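Local structure of hypothetical protein Atu1826 (2I3D) at residues 148-153 / 226-231. The protein is of unknown function but is probably an alpha/beta hydrolase, perhaps related to the S15-family peptidases. Sequence-based numbering, arbitrary orientation. Where two conformers were deposited one is given.
Sequences GFMSIA and EDYLDR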
ATOM      1  N   GLY B 148     -20.258  15.337  -0.072  1.00 12.92           N
ATOM      2  CA  GLY B 148     -20.210  13.875   0.112  1.00 11.24           C
ATOM      3  C   GLY B 148     -18.847  13.509   0.627  1.00 11.08           C
ATOM      4  O   GLY B 148     -17.850  14.218   0.381  1.00 11.93           O
ATOM      5  N   PHE B 149     -18.792  12.351   1.291  1.00 11.14           N
ATOM      6  CA  PHE B 149     -17.507  11.835   1.738  1.00 11.18           C
ATOM      7  C   PHE B 149     -17.491  10.318   1.677  1.00 11.64           C
ATOM      8  O   PHE B 149     -18.560   9.678   1.656  1.00 11.53           O
ATOM      9  CB  PHE B 149     -17.214  12.259   3.193  1.00 11.40           C
ATOM     10  CG  PHE B 149     -18.199  11.664   4.211  1.00 10.53           C
ATOM     11  CD1 PHE B 149     -17.983  10.407   4.776  1.00 11.50           C
ATOM     12  CD2 PHE B 149     -19.368  12.359   4.570  1.00 12.72           C
ATOM     13  CE1 PHE B 149     -18.891   9.856   5.693  1.00 13.64           C
ATOM     14  CE2 PHE B 149     -20.258  11.824   5.490  1.00 12.10           C
ATOM     15  CZ  PHE B 149     -20.031  10.559   6.042  1.00 13.32           C
HETATM   16  N   MSE B 150     -16.267   9.775   1.658  1.00 10.12           N
HETATM   17  CA  MSE B 150     -16.040   8.367   1.901  1.00 10.77           C
HETATM   18  C   MSE B 150     -15.001   8.299   3.006  1.00 10.73           C
HETATM   19  O   MSE B 150     -13.952   9.006   2.915  1.00 10.89           O
HETATM   20  CB  MSE B 150     -15.483   7.709   0.650  1.00 11.64           C
HETATM   21  CG  MSE B 150     -16.470   7.685  -0.480  1.00 12.39           C
HETATM   22 SE   MSE B 150     -15.606   6.732  -1.959  0.75 14.07          SE
HETATM   23  CE  MSE B 150     -17.056   7.014  -3.229  1.00 13.51           C
ATOM     24  N   SER B 151     -15.275   7.485   4.033  1.00  9.10           N
ATOM     25  CA  SER B 151     -14.326   7.285   5.144  1.00 10.19           C
ATOM     26  C   SER B 151     -14.064   5.801   5.221  1.00 10.48           C
ATOM     27  O   SER B 151     -14.938   5.043   5.644  1.00 10.42           O
ATOM     28  CB  SER B 151     -14.888   7.788   6.467  1.00  9.56           C
ATOM     29  OG  SER B 151     -14.869   9.179   6.479  1.00 12.43           O
ATOM     30  N   ILE B 152     -12.872   5.402   4.782  1.00  9.66           N
ATOM     31  CA  ILE B 152     -12.469   4.012   4.708  1.00 10.39           C
ATOM     32  C   ILE B 152     -11.643   3.722   5.986  1.00  9.69           C
ATOM     33  O   ILE B 152     -10.621   4.381   6.244  1.00 10.52           O
ATOM     34  CB  ILE B 152     -11.614   3.744   3.482  1.00 10.51           C
ATOM     35  CG1 ILE B 152     -12.445   3.970   2.214  1.00 11.35           C
ATOM     36  CG2 ILE B 152     -11.143   2.298   3.527  1.00 12.78           C
ATOM     37  CD1 ILE B 152     -12.775   5.431   1.817  1.00 16.99           C
ATOM     38  N   ALA B 153     -12.108   2.763   6.775  1.00  9.43           N
ATOM     39  CA  ALA B 153     -11.383   2.339   8.000  1.00  9.16           C
ATOM     40  C   ALA B 153     -11.119   3.484   8.989  1.00  9.19           C
ATOM     41  O   ALA B 153      -9.985   3.653   9.432  1.00  9.97           O
ATOM     42  CB  ALA B 153     -10.020   1.639   7.672  1.00  9.88           C
ATOM     43  N   GLU B 226     -17.289   2.243  -5.589  1.00 11.27           N
ATOM     44  CA  GLU B 226     -17.817   2.541  -6.923  1.00 11.90           C
ATOM     45  C   GLU B 226     -19.363   2.572  -6.948  1.00 12.12           C
ATOM     46  O   GLU B 226     -19.958   3.545  -7.404  1.00 14.41           O
ATOM     47  CB  GLU B 226     -17.261   1.545  -7.939  1.00 12.90           C
ATOM     48  CG  GLU B 226     -17.710   1.770  -9.327  1.00 17.77           C
ATOM     49  CD  GLU B 226     -17.157   0.685 -10.276  1.00 23.88           C
ATOM     50  OE1 GLU B 226     -16.937  -0.492  -9.835  1.00 26.06           O
ATOM     51  OE2 GLU B 226     -16.948   1.024 -11.466  1.00 26.68           O
ATOM     52  N   ASP B 227     -19.977   1.534  -6.386  1.00 12.32           N
ATOM     53  CA  ASP B 227     -21.443   1.427  -6.334  0.70 12.72           C
ATOM     54  C   ASP B 227     -22.014   2.595  -5.564  1.00 12.20           C
ATOM     55  O   ASP B 227     -23.011   3.180  -5.977  1.00 13.30           O
ATOM     56  CB  ASP B 227     -21.893   0.121  -5.675  0.70 13.26           C
ATOM     57  CG  ASP B 227     -21.525  -1.118  -6.478  0.70 14.30           C
ATOM     58  OD1 ASP B 227     -21.116  -1.001  -7.654  0.70 16.86           O
ATOM     59  OD2 ASP B 227     -21.651  -2.220  -5.924  0.70 16.65           O
ATOM     60  N   TYR B 228     -21.359   2.971  -4.470  1.00 11.86           N
ATOM     61  CA  TYR B 228     -21.888   4.068  -3.651  1.00 11.01           C
ATOM     62  C   TYR B 228     -21.853   5.389  -4.473  1.00 10.68           C
ATOM     63  O   TYR B 228     -22.805   6.171  -4.504  1.00 10.38           O
ATOM     64  CB  TYR B 228     -21.069   4.232  -2.363  1.00 11.80           C
ATOM     65  CG  TYR B 228     -21.627   5.346  -1.517  1.00 10.24           C
ATOM     66  CD1 TYR B 228     -22.872   5.181  -0.861  1.00  9.97           C
ATOM     67  CD2 TYR B 228     -20.960   6.579  -1.435  1.00 10.10           C
ATOM     68  CE1 TYR B 228     -23.411   6.202  -0.091  1.00 10.40           C
ATOM     69  CE2 TYR B 228     -21.479   7.635  -0.703  1.00  9.29           C
ATOM     70  CZ  TYR B 228     -22.715   7.455  -0.043  1.00  8.91           C
ATOM     71  OH  TYR B 228     -23.225   8.511   0.667  1.00 10.57           O
ATOM     72  N   LEU B 229     -20.732   5.659  -5.114  1.00 10.84           N
ATOM     73  CA  LEU B 229     -20.605   6.931  -5.839  1.00 11.26           C
ATOM     74  C   LEU B 229     -21.591   6.951  -7.011  1.00 11.57           C
ATOM     75  O   LEU B 229     -22.241   7.971  -7.273  1.00 12.22           O
ATOM     76  CB  LEU B 229     -19.158   7.100  -6.310  1.00 11.62           C
ATOM     77  CG  LEU B 229     -18.890   8.383  -7.099  1.00 13.00           C
ATOM     78  CD1 LEU B 229     -19.184   9.572  -6.210  1.00 10.38           C
ATOM     79  CD2 LEU B 229     -17.410   8.372  -7.558  1.00 12.67           C
ATOM     80  N   ASP B 230     -21.728   5.817  -7.691  1.00 11.77           N
ATOM     81  CA  ASP B 230     -22.670   5.714  -8.805  1.00 12.90           C
ATOM     82  C   ASP B 230     -24.097   5.958  -8.370  1.00 12.38           C
ATOM     83  O   ASP B 230     -24.843   6.724  -9.030  1.00 13.42           O
ATOM     84  CB  ASP B 230     -22.503   4.365  -9.517  1.00 14.42           C
ATOM     85  CG  ASP B 230     -21.284   4.365 -10.435  1.00 16.77           C
ATOM     86  OD1 ASP B 230     -20.745   5.476 -10.747  1.00 19.54           O
ATOM     87  OD2 ASP B 230     -20.848   3.274 -10.838  1.00 21.54           O
ATOM     88  N   ARG B 231     -24.474   5.354  -7.242  1.00 10.92           N
ATOM     89  CA  ARG B 231     -25.813   5.622  -6.717  1.00 11.11           C
ATOM     90  C   ARG B 231     -25.994   7.089  -6.325  1.00 11.68           C
ATOM     91  O   ARG B 231     -27.017   7.719  -6.668  1.00 12.90           O
ATOM     92  CB  ARG B 231     -26.163   4.656  -5.587  1.00 11.98           C
ATOM     93  CG  ARG B 231     -26.415   3.252  -6.146  1.00 10.97           C
ATOM     94  CD  ARG B 231     -26.679   2.214  -5.047  1.00 13.29           C
ATOM     95  NE  ARG B 231     -28.008   2.341  -4.430  1.00 11.89           N
ATOM     96  CZ  ARG B 231     -28.384   1.629  -3.378  1.00 14.46           C
ATOM     97  NH1 ARG B 231     -27.544   0.689  -2.853  1.00 14.64           N
ATOM     98  NH2 ARG B 231     -29.628   1.794  -2.894  1.00 11.35           N
TER
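The methyl CE of M150, here a selenomethionine, meets CB of L229 at 3.7 Å, the tightest touch between strand 148-152 and helix 226-231. The same CE also lies 4.3 Å from CD2 of Y228, reaching that ring at its edge, close to the ring plane. With chi2 at -177° and chi3 at -176°, the M150 chain runs fully extended beyond CG, and this length matters: the strand and helix axes stay 10.6 Å apart, a gap that a long, unbranched and apolar side chain can span. L229 crosses M150 at about a right angle, offering the base of its side chain to the methyl. Y228, whose CB points toward the strand, also brings CE2 to 4.3 Å from O of F149. No hydrogen bond joins the two segments; the contact is buried apolar packing. The tyrosine hydroxyl instead bonds to R232, one turn further along the helix, so its polar end is satisfied while the ring serves the core. L71 and F75 of helix 66-77 also pack on M150, so the selenomethionine lies between helix 66-77 and helix 218-233. Leucine, wholly apolar, suits the buried helix position 229, where its side chain also packs on L74. On the other face of the sheet, F149 packs against helix 131-142, as the alternation of side chains along a strand requires. Strand and helix run nearly antiparallel, at 169°. A central parallel strand beneath the C-terminal helix, with helices on both faces of the sheet, is the layered architecture of the alpha/beta-hydrolase fold.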